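Local atomic coordinates of member of DUF4221 family (Bacteroides vulgatus, PDB entry 3S9J), a protein that is of unknown function but folds as a six-bladed beta-propeller of the DUF4221 family. Residues 76-84 with 95-106; 113-121 with 168-179. All blocks are in the same frame, centred on the assembly; numbering follows the deposited sequence.

Following the chain from the N terminus, residues 76-84 end the loop that joins strand 63-69, the last of one four-stranded blade, to strand 84-86, the first of the next. Contact 1 lays this segment on strands 93-97 and 102-106 of the blade it is entering, closing a short loop of ten residues. The chain then forms strand 112-117, the outer strand of that blade, and contact 2 ties it and the residues after it to the hairpin 168-179 of the following blade, 47 residues on. The two contacts follow in series, neither enclosing the other, and meet where strands 102-106 and 112-117 pair: L103 O lies 2.7 Å from Y116 N.

Contact 1 of 2, residues 76-84 with 95-106; sequences NGLPAVFGS and VAQNNISRLSSI. With FMT (formic acid), chain P.
Q97 reaches across to the loop with its side-chain amide, and OE1 accepts the backbone N of A80 at 2.9 Å, in the carbonyl plane and with a fairly straight N-H (163°). The chain runs extended beyond CG, which stands anti to the carbonyl carbon (chi1 -51°), and this carries the amide alongside L78 and P79. The other end, NE2, lies 3.6 Å from L78 CD2 and gives only a weak bond to S104 OG, whose main partner is N115 OD1. A water accepts from both Q97 NE2 and R102 NH1 and donates to G77 O; a flipped amide would probably lose the A80 bond and turn OE1 toward this water.

L78 crosses Q97 at about a right angle; its CD1 meets I106 CG2 at 4.1 Å while CD2 turns to V95 CG2. Beyond Q97, I100 lays CD1 over the rim of one face of the R102 guanidinium and touches P79 CG at 3.8 Å. Backbone bonds finish the seam: F82 N to A96 O (2.9 Å) and A96 N to G83 O, leading into the non-hydrogen-bonded pair S84-V95. The hairpin turn closes with a G1 bulge, S101 and R102 both facing Q97.

The buried Q97 amide thus adds a side-chain grip to the two backbone bonds, flanked by aliphatic contacts and water, as the loop enters the blade's first strand.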
loop_
_atom_site.group_PDB
_atom_site.type_symbol
_atom_site.label_atom_id
_atom_site.label_comp_id
_atom_site.label_asym_id
_atom_site.label_seq_id
_atom_site.Cartn_x
_atom_site.Cartn_y
_atom_site.Cartn_z
ATOM N N ASN A 76 -14.446 -20.512 -13.138
ATOM C CA ASN A 76 -14.070 -19.198 -12.610
ATOM C C ASN A 76 -13.091 -19.310 -11.454
ATOM O O ASN A 76 -12.987 -18.424 -10.627
ATOM C CB ASN A 76 -15.340 -18.457 -12.223
ATOM C CG ASN A 76 -16.195 -18.145 -13.432
ATOM O OD1 ASN A 76 -15.717 -17.505 -14.384
ATOM N ND2 ASN A 76 -17.439 -18.622 -13.434
ATOM N N GLY A 77 -12.328 -20.399 -11.432
ATOM C CA GLY A 77 -11.392 -20.663 -10.366
ATOM C C GLY A 77 -10.219 -19.698 -10.292
ATOM O O GLY A 77 -9.521 -19.450 -11.292
ATOM N N LEU A 78 -10.052 -19.129 -9.102
ATOM C CA LEU A 78 -8.958 -18.250 -8.749
ATOM C C LEU A 78 -8.251 -18.892 -7.578
ATOM O O LEU A 78 -8.626 -18.661 -6.419
ATOM C CB LEU A 78 -9.479 -16.889 -8.348
ATOM C CG LEU A 78 -10.336 -16.160 -9.378
ATOM C CD1 LEU A 78 -11.182 -15.096 -8.685
ATOM C CD2 LEU A 78 -9.489 -15.529 -10.483
ATOM N N PRO A 79 -7.198 -19.694 -7.859
ATOM C CA PRO A 79 -6.558 -20.488 -6.815
ATOM C C PRO A 79 -5.876 -19.736 -5.697
ATOM O O PRO A 79 -5.758 -20.283 -4.600
ATOM C CB PRO A 79 -5.496 -21.302 -7.594
ATOM C CG PRO A 79 -5.988 -21.363 -8.973
ATOM C CD PRO A 79 -6.665 -20.029 -9.198
ATOM N N ALA A 80 -5.393 -18.507 -5.932
ATOM C CA ALA A 80 -4.453 -17.882 -4.997
ATOM C C ALA A 80 -4.468 -16.359 -4.943
ATOM O O ALA A 80 -3.417 -15.691 -4.993
ATOM C CB ALA A 80 -3.033 -18.368 -5.277
ATOM N N VAL A 81 -5.666 -15.809 -4.803
ATOM C CA VAL A 81 -5.849 -14.380 -4.703
ATOM C C VAL A 81 -5.208 -13.787 -3.466
ATOM O O VAL A 81 -5.393 -14.261 -2.325
ATOM C CB VAL A 81 -7.342 -14.001 -4.689
ATOM C CG1 VAL A 81 -7.529 -12.477 -4.454
ATOM C CG2 VAL A 81 -8.018 -14.484 -5.949
ATOM N N PHE A 82 -4.394 -12.786 -3.728
ATOM C CA PHE A 82 -3.846 -11.924 -2.703
ATOM C C PHE A 82 -3.488 -10.583 -3.323
ATOM O O PHE A 82 -2.415 -10.335 -3.873
ATOM C CB PHE A 82 -2.718 -12.546 -1.884
ATOM C CG PHE A 82 -2.832 -12.199 -0.434
ATOM C CD1 PHE A 82 -4.019 -12.463 0.236
ATOM C CD2 PHE A 82 -1.811 -11.572 0.245
ATOM C CE1 PHE A 82 -4.189 -12.124 1.560
ATOM C CE2 PHE A 82 -1.970 -11.256 1.581
ATOM C CZ PHE A 82 -3.184 -11.533 2.224
ATOM N N GLY A 83 -4.476 -9.714 -3.252
ATOM C CA GLY A 83 -4.429 -8.399 -3.842
ATOM C C GLY A 83 -5.517 -8.307 -4.908
ATOM O O GLY A 83 -5.646 -9.181 -5.778
ATOM N N SER A 84 -6.264 -7.217 -4.875
ATOM C CA SER A 84 -7.357 -6.986 -5.809
ATOM C C SER A 84 -7.685 -5.516 -5.840
ATOM O O SER A 84 -7.574 -4.815 -4.821
ATOM C CB SER A 84 -8.580 -7.843 -5.458
ATOM O OG SER A 84 -9.023 -7.567 -4.140
ATOM N N VAL A 95 -7.055 -8.928 -10.147
ATOM C CA VAL A 95 -6.607 -9.634 -8.959
ATOM C C VAL A 95 -5.243 -10.254 -9.208
ATOM O O VAL A 95 -4.926 -10.717 -10.299
ATOM C CB VAL A 95 -7.600 -10.720 -8.429
ATOM C CG1 VAL A 95 -9.033 -10.123 -8.199
ATOM C CG2 VAL A 95 -7.643 -11.939 -9.361
ATOM N N ALA A 96 -4.425 -10.206 -8.169
ATOM C CA ALA A 96 -3.049 -10.729 -8.190
ATOM C C ALA A 96 -3.039 -12.109 -7.533
ATOM O O ALA A 96 -3.588 -12.299 -6.441
ATOM C CB ALA A 96 -2.080 -9.803 -7.446
ATOM N N GLN A 97 -2.407 -13.068 -8.208
ATOM C CA GLN A 97 -2.268 -14.425 -7.689
ATOM C C GLN A 97 -0.788 -14.789 -7.733
ATOM O O GLN A 97 -0.332 -15.592 -8.568
ATOM C CB GLN A 97 -3.145 -15.404 -8.457
ATOM C CG GLN A 97 -4.609 -14.994 -8.595
ATOM C CD GLN A 97 -5.456 -16.078 -9.110
ATOM O OE1 GLN A 97 -5.681 -17.077 -8.423
ATOM N NE2 GLN A 97 -5.941 -15.921 -10.337
ATOM N N ASN A 98 -0.045 -14.155 -6.840
ATOM C CA ASN A 98 1.403 -14.365 -6.744
ATOM C C ASN A 98 1.859 -15.817 -6.827
ATOM O O ASN A 98 2.780 -16.134 -7.592
ATOM C CB ASN A 98 1.927 -13.749 -5.473
ATOM C CG ASN A 98 3.432 -13.924 -5.305
ATOM O OD1 ASN A 98 4.199 -13.202 -5.890
ATOM N ND2 ASN A 98 3.842 -14.882 -4.465
ATOM N N ASN A 99 1.248 -16.717 -6.044
ATOM C CA ASN A 99 1.805 -18.038 -5.861
ATOM C C ASN A 99 1.744 -18.874 -7.123
ATOM O O ASN A 99 2.455 -19.852 -7.235
ATOM C CB ASN A 99 1.112 -18.773 -4.715
ATOM C CG ASN A 99 1.448 -18.194 -3.358
ATOM O OD1 ASN A 99 2.296 -17.309 -3.218
ATOM N ND2 ASN A 99 0.758 -18.712 -2.318
ATOM N N ILE A 100 0.910 -18.478 -8.090
ATOM C CA ILE A 100 0.797 -19.171 -9.350
ATOM C C ILE A 100 1.183 -18.285 -10.571
ATOM O O ILE A 100 0.863 -18.632 -11.706
ATOM C CB ILE A 100 -0.622 -19.808 -9.561
ATOM C CG1 ILE A 100 -1.732 -18.744 -9.539
ATOM C CG2 ILE A 100 -0.899 -20.935 -8.521
ATOM C CD1 ILE A 100 -3.045 -19.251 -10.118
ATOM N N SER A 101 1.869 -17.176 -10.310
ATOM C CA SER A 101 2.351 -16.277 -11.351
ATOM C C SER A 101 1.226 -15.808 -12.288
ATOM O O SER A 101 1.386 -15.817 -13.512
ATOM C CB SER A 101 3.471 -16.977 -12.132
ATOM O OG SER A 101 4.634 -17.078 -11.289
ATOM N N ARG A 102 0.089 -15.417 -11.726
ATOM C CA ARG A 102 -1.084 -15.100 -12.543
ATOM C C ARG A 102 -1.726 -13.800 -12.090
ATOM O O ARG A 102 -1.891 -13.565 -10.890
ATOM C CB ARG A 102 -2.118 -16.235 -12.480
ATOM C CG ARG A 102 -3.365 -16.037 -13.331
ATOM C CD ARG A 102 -4.363 -17.182 -13.181
ATOM N NE ARG A 102 -3.811 -18.422 -13.701
ATOM C CZ ARG A 102 -4.331 -19.649 -13.544
ATOM N NH1 ARG A 102 -5.470 -19.869 -12.897
ATOM N NH2 ARG A 102 -3.691 -20.686 -14.068
ATOM N N LEU A 103 -2.068 -12.963 -13.072
ATOM C CA LEU A 103 -2.981 -11.855 -12.894
ATOM C C LEU A 103 -4.313 -12.247 -13.536
ATOM O O LEU A 103 -4.328 -12.900 -14.574
ATOM C CB LEU A 103 -2.394 -10.621 -13.585
ATOM C CG LEU A 103 -3.170 -9.321 -13.630
ATOM C CD1 LEU A 103 -3.077 -8.624 -12.298
ATOM C CD2 LEU A 103 -2.559 -8.473 -14.719
ATOM N N SER A 104 -5.441 -11.857 -12.938
ATOM C CA SER A 104 -6.750 -12.177 -13.532
ATOM C C SER A 104 -7.690 -10.970 -13.487
ATOM O O SER A 104 -7.627 -10.166 -12.553
ATOM C CB SER A 104 -7.434 -13.351 -12.832
ATOM O OG SER A 104 -6.658 -14.539 -12.821
ATOM N N SER A 105 -8.540 -10.829 -14.502
ATOM C CA SER A 105 -9.616 -9.857 -14.463
ATOM C C SER A 105 -10.912 -10.585 -14.196
ATOM O O SER A 105 -11.136 -11.697 -14.675
ATOM C CB SER A 105 -9.697 -9.036 -15.741
ATOM O OG SER A 105 -9.794 -9.909 -16.850
ATOM N N ILE A 106 -11.735 -9.976 -13.350
ATOM C CA ILE A 106 -13.043 -10.532 -13.000
ATOM C C ILE A 106 -14.115 -9.475 -13.101
ATOM O O ILE A 106 -13.828 -8.271 -13.082
ATOM C CB ILE A 106 -13.059 -11.173 -11.585
ATOM C CG1 ILE A 106 -12.838 -10.145 -10.477
ATOM C CG2 ILE A 106 -12.005 -12.254 -11.462
ATOM C CD1 ILE A 106 -13.028 -10.726 -9.062
HETATM C C FMT P . -2.164 -20.874 -2.879
HETATM O O1 FMT P . -1.025 -21.106 -3.332
HETATM O O2 FMT P . -3.108 -21.685 -2.944
HETATM O O HOH W 1 -7.382 -17.913 -12.176
HETATM O O HOH W 2 -0.833 -15.972 -4.064
HETATM O O HOH W 3 -0.585 -11.942 -5.137
#

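Contact 2 of 2, residues 113-121 with 168-179; sequences IRNYNFQTP and ASQDLRTGEVKW. With FMT (formic acid), chain L.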
loop_
_atom_site.group_PDB
_atom_site.type_symbol
_atom_site.label_atom_id
_atom_site.label_comp_id
_atom_site.label_asym_id
_atom_site.label_seq_id
_atom_site.Cartn_x
_atom_site.Cartn_y
_atom_site.Cartn_z
ATOM N N ILE A 113 -12.881 -12.954 -16.565
ATOM C CA ILE A 113 -12.824 -12.360 -17.899
ATOM C C ILE A 113 -11.585 -12.925 -18.594
ATOM O O ILE A 113 -11.712 -13.589 -19.632
ATOM C CB ILE A 113 -12.830 -10.837 -17.821
ATOM C CG1 ILE A 113 -14.137 -10.348 -17.148
ATOM C CG2 ILE A 113 -12.639 -10.188 -19.224
ATOM C CD1 ILE A 113 -14.173 -8.835 -16.782
ATOM N N ARG A 114 -10.404 -12.706 -18.012
ATOM C CA ARG A 114 -9.183 -13.312 -18.519
ATOM C C ARG A 114 -8.177 -13.638 -17.440
ATOM O O ARG A 114 -8.094 -12.957 -16.445
ATOM C CB ARG A 114 -8.529 -12.385 -19.519
ATOM C CG ARG A 114 -9.279 -12.353 -20.805
ATOM C CD ARG A 114 -8.488 -11.714 -21.873
ATOM N NE ARG A 114 -7.138 -12.251 -21.983
ATOM C CZ ARG A 114 -6.252 -11.752 -22.833
ATOM N NH1 ARG A 114 -6.617 -10.722 -23.581
ATOM N NH2 ARG A 114 -5.023 -12.250 -22.914
ATOM N N ASN A 115 -7.419 -14.719 -17.669
ATOM C CA ASN A 115 -6.235 -15.040 -16.858
ATOM C C ASN A 115 -4.994 -14.637 -17.650
ATOM O O ASN A 115 -4.963 -14.831 -18.870
ATOM C CB ASN A 115 -6.152 -16.532 -16.597
ATOM C CG ASN A 115 -7.190 -17.018 -15.624
ATOM O OD1 ASN A 115 -7.447 -16.396 -14.586
ATOM N ND2 ASN A 115 -7.751 -18.184 -15.924
ATOM N N TYR A 116 -4.002 -14.064 -16.990
ATOM C CA TYR A 116 -2.731 -13.724 -17.583
ATOM C C TYR A 116 -1.597 -14.375 -16.799
ATOM O O TYR A 116 -1.499 -14.214 -15.599
ATOM C CB TYR A 116 -2.470 -12.232 -17.543
ATOM C CG TYR A 116 -3.559 -11.355 -18.110
ATOM C CD1 TYR A 116 -4.586 -10.891 -17.299
ATOM C CD2 TYR A 116 -3.529 -10.935 -19.438
ATOM C CE1 TYR A 116 -5.588 -10.075 -17.791
ATOM C CE2 TYR A 116 -4.518 -10.089 -19.939
ATOM C CZ TYR A 116 -5.552 -9.662 -19.114
ATOM O OH TYR A 116 -6.527 -8.830 -19.581
ATOM N N ASN A 117 -0.683 -15.027 -17.504
ATOM C CA ASN A 117 0.587 -15.433 -16.912
ATOM C C ASN A 117 1.483 -14.225 -16.773
ATOM O O ASN A 117 1.642 -13.448 -17.715
ATOM C CB ASN A 117 1.243 -16.507 -17.784
ATOM C CG ASN A 117 2.587 -16.971 -17.253
ATOM O OD1 ASN A 117 2.658 -17.545 -16.167
ATOM N ND2 ASN A 117 3.668 -16.718 -18.015
ATOM N N PHE A 118 2.066 -14.025 -15.592
ATOM C CA PHE A 118 2.943 -12.864 -15.373
ATOM C C PHE A 118 4.263 -13.387 -14.816
ATOM O O PHE A 118 4.363 -13.824 -13.666
ATOM C CB PHE A 118 2.311 -11.807 -14.435
ATOM C CG PHE A 118 2.964 -10.410 -14.472
ATOM C CD1 PHE A 118 4.339 -10.227 -14.335
ATOM C CD2 PHE A 118 2.170 -9.269 -14.514
ATOM C CE1 PHE A 118 4.898 -8.954 -14.304
ATOM C CE2 PHE A 118 2.716 -7.991 -14.487
ATOM C CZ PHE A 118 4.093 -7.828 -14.383
ATOM N N GLN A 119 5.273 -13.356 -15.669
ATOM C CA GLN A 119 6.635 -13.744 -15.299
ATOM C C GLN A 119 7.518 -12.700 -15.925
ATOM O O GLN A 119 7.045 -11.850 -16.710
ATOM C CB GLN A 119 6.967 -15.121 -15.878
ATOM C CG GLN A 119 6.181 -16.254 -15.233
ATOM C CD GLN A 119 6.393 -17.584 -15.964
ATOM O OE1 GLN A 119 6.228 -17.688 -17.191
ATOM N NE2 GLN A 119 6.759 -18.610 -15.206
ATOM N N THR A 120 8.803 -12.758 -15.622
ATOM C CA THR A 120 9.733 -11.844 -16.235
ATOM C C THR A 120 9.766 -12.182 -17.731
ATOM O O THR A 120 9.370 -13.285 -18.151
ATOM C CB THR A 120 11.141 -11.947 -15.657
ATOM O OG1 THR A 120 11.727 -13.206 -16.012
ATOM C CG2 THR A 120 11.115 -11.772 -14.089
ATOM N N PRO A 121 10.239 -11.240 -18.542
ATOM C CA PRO A 121 10.406 -11.572 -19.983
ATOM C C PRO A 121 11.140 -12.893 -20.228
ATOM O O PRO A 121 10.706 -13.698 -21.066
ATOM C CB PRO A 121 11.190 -10.373 -20.508
ATOM C CG PRO A 121 10.623 -9.208 -19.730
ATOM C CD PRO A 121 10.400 -9.790 -18.288
ATOM N N ALA A 168 7.237 -3.030 -13.594
ATOM C CA ALA A 168 6.971 -3.702 -14.853
ATOM C C ALA A 168 5.503 -3.505 -15.154
ATOM O O ALA A 168 4.725 -3.228 -14.246
ATOM C CB ALA A 168 7.292 -5.165 -14.777
ATOM N N SER A 169 5.137 -3.608 -16.435
ATOM C CA SER A 169 3.728 -3.501 -16.816
ATOM C C SER A 169 3.328 -4.721 -17.609
ATOM O O SER A 169 4.174 -5.385 -18.188
ATOM C CB SER A 169 3.458 -2.242 -17.632
ATOM O OG SER A 169 4.043 -2.340 -18.936
ATOM N N GLN A 170 2.045 -5.027 -17.588
ATOM C CA GLN A 170 1.490 -6.079 -18.415
ATOM C C GLN A 170 0.339 -5.539 -19.232
ATOM O O GLN A 170 -0.571 -4.881 -18.711
ATOM C CB GLN A 170 1.029 -7.262 -17.542
ATOM C CG GLN A 170 0.505 -8.410 -18.395
ATOM C CD GLN A 170 0.393 -9.693 -17.650
ATOM O OE1 GLN A 170 -0.125 -9.723 -16.516
ATOM N NE2 GLN A 170 0.855 -10.765 -18.261
ATOM N N ASP A 171 0.366 -5.819 -20.536
ATOM C CA ASP A 171 -0.654 -5.349 -21.440
ATOM C C ASP A 171 -1.884 -6.202 -21.219
ATOM O O ASP A 171 -1.829 -7.423 -21.322
ATOM C CB ASP A 171 -0.134 -5.446 -22.875
ATOM C CG ASP A 171 -1.051 -4.795 -23.861
ATOM O OD1 ASP A 171 -2.151 -5.315 -24.056
ATOM O OD2 ASP A 171 -0.714 -3.723 -24.389
ATOM N N LEU A 172 -3.018 -5.563 -20.954
ATOM C CA LEU A 172 -4.246 -6.299 -20.650
ATOM C C LEU A 172 -4.938 -6.884 -21.900
ATOM O O LEU A 172 -5.878 -7.657 -21.793
ATOM C CB LEU A 172 -5.195 -5.385 -19.874
ATOM C CG LEU A 172 -4.654 -4.915 -18.510
ATOM C CD1 LEU A 172 -5.529 -3.807 -17.935
ATOM C CD2 LEU A 172 -4.521 -6.108 -17.538
ATOM N N ARG A 173 -4.452 -6.543 -23.089
ATOM C CA ARG A 173 -4.926 -7.239 -24.294
ATOM C C ARG A 173 -4.019 -8.421 -24.625
ATOM O O ARG A 173 -4.483 -9.529 -24.808
ATOM C CB ARG A 173 -5.009 -6.324 -25.492
ATOM C CG ARG A 173 -5.532 -7.110 -26.719
ATOM C CD ARG A 173 -5.776 -6.312 -27.891
ATOM N NE ARG A 173 -6.070 -7.178 -29.044
ATOM C CZ ARG A 173 -7.247 -7.755 -29.288
ATOM N NH1 ARG A 173 -8.279 -7.578 -28.455
ATOM N NH2 ARG A 173 -7.409 -8.513 -30.362
ATOM N N THR A 174 -2.722 -8.184 -24.714
ATOM C CA THR A 174 -1.802 -9.170 -25.279
ATOM C C THR A 174 -1.060 -10.032 -24.247
ATOM O O THR A 174 -0.420 -11.030 -24.630
ATOM C CB THR A 174 -0.726 -8.498 -26.165
ATOM O OG1 THR A 174 0.184 -7.779 -25.342
ATOM C CG2 THR A 174 -1.352 -7.535 -27.231
ATOM N N GLY A 175 -1.080 -9.607 -22.994
ATOM C CA GLY A 175 -0.310 -10.257 -21.930
ATOM C C GLY A 175 1.172 -9.913 -21.883
ATOM O O GLY A 175 1.893 -10.385 -20.996
ATOM N N GLU A 176 1.656 -9.111 -22.841
ATOM C CA GLU A 176 3.086 -8.816 -22.912
ATOM C C GLU A 176 3.517 -8.053 -21.669
ATOM O O GLU A 176 2.896 -7.072 -21.302
ATOM C CB GLU A 176 3.432 -8.020 -24.180
ATOM C CG GLU A 176 4.900 -7.679 -24.277
ATOM C CD GLU A 176 5.293 -7.077 -25.613
ATOM O OE1 GLU A 176 4.503 -7.150 -26.574
ATOM O OE2 GLU A 176 6.434 -6.539 -25.722
ATOM N N VAL A 177 4.600 -8.502 -21.060
ATOM C CA VAL A 177 5.213 -7.811 -19.910
ATOM C C VAL A 177 6.383 -6.965 -20.424
ATOM O O VAL A 177 7.165 -7.408 -21.270
ATOM C CB VAL A 177 5.672 -8.809 -18.832
ATOM C CG1 VAL A 177 6.493 -8.081 -17.723
ATOM C CG2 VAL A 177 4.444 -9.534 -18.203
ATOM N N LYS A 178 6.460 -5.719 -19.958
ATOM C CA LYS A 178 7.546 -4.811 -20.275
ATOM C C LYS A 178 8.196 -4.337 -18.983
ATOM O O LYS A 178 7.509 -4.071 -17.998
ATOM C CB LYS A 178 7.046 -3.562 -20.997
ATOM C CG LYS A 178 6.282 -3.817 -22.263
ATOM C CD LYS A 178 5.955 -2.508 -22.957
ATOM C CE LYS A 178 4.631 -2.599 -23.737
ATOM N NZ LYS A 178 3.477 -2.126 -22.935
ATOM N N TRP A 179 9.515 -4.226 -18.992
ATOM C CA TRP A 179 10.216 -3.589 -17.878
ATOM C C TRP A 179 10.103 -2.083 -18.093
ATOM O O TRP A 179 10.279 -1.601 -19.214
ATOM C CB TRP A 179 11.712 -3.901 -17.894
ATOM C CG TRP A 179 12.145 -5.285 -17.570
ATOM C CD1 TRP A 179 12.853 -6.128 -18.385
ATOM C CD2 TRP A 179 11.975 -5.968 -16.330
ATOM N NE1 TRP A 179 13.120 -7.303 -17.731
ATOM C CE2 TRP A 179 12.605 -7.232 -16.465
ATOM C CE3 TRP A 179 11.377 -5.630 -15.105
ATOM C CZ2 TRP A 179 12.628 -8.170 -15.430
ATOM C CZ3 TRP A 179 11.395 -6.561 -14.089
ATOM C CH2 TRP A 179 12.023 -7.820 -14.255
HETATM C C FMT L . 14.434 -11.487 -16.710
HETATM O O1 FMT L . 13.780 -11.112 -17.713
HETATM O O2 FMT L . 14.252 -12.555 -16.082
#
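The hydroxyl of Y116 gives its proton to L172 O at 2.6 Å, in the carbonyl plane and on a lone pair, so the ring edge is pinned to the turn of the 168-179 hairpin. CG lies anti to the carbonyl carbon (chi1 -53°), which sends the ring toward that turn, with L172 CD2 4.0 Å from CZ. Beside it Q170, extended beyond CG, puts NE2 between two backbone carbonyls, N117 O at 2.8 Å and G175 O at 2.9 Å; both lie close to its amide plane. Its OE1 end sits against Y116 CB and the F118 ring.

F118 packs closely on its neighbours: V177 CG2 stands over the centre of one face, 3.9 Å from the centroid, a CH-pi contact, while A168 CB comes to the ring edge.

The two ends are more open to solvent. At one, partly exposed R114, bent at chi3, lays the rim of one guanidinium face against Y116 CE2 and makes a firm bond from NH1 to R173 O at 2.7 Å, near the guanidinium plane; R173 itself is exposed. With an alanine in place of Y116, L172 O would probably lose its hydroxyl donor and a gap would open beside L172 and the R114 guanidinium. At the other end, exposed P121 rests CD over the rim of one face of W179, whose ring also stacks with H165, and a formic acid, probably from the crystallisation liquor, takes the T120 hydroxyl.

Between these blades the side chains of Y116, R114 and Q170 bond to backbone carbonyls, without the continuous strand pairing found inside each blade: the interface is packed in the middle by F118 and V177 and fastened by polar side chains.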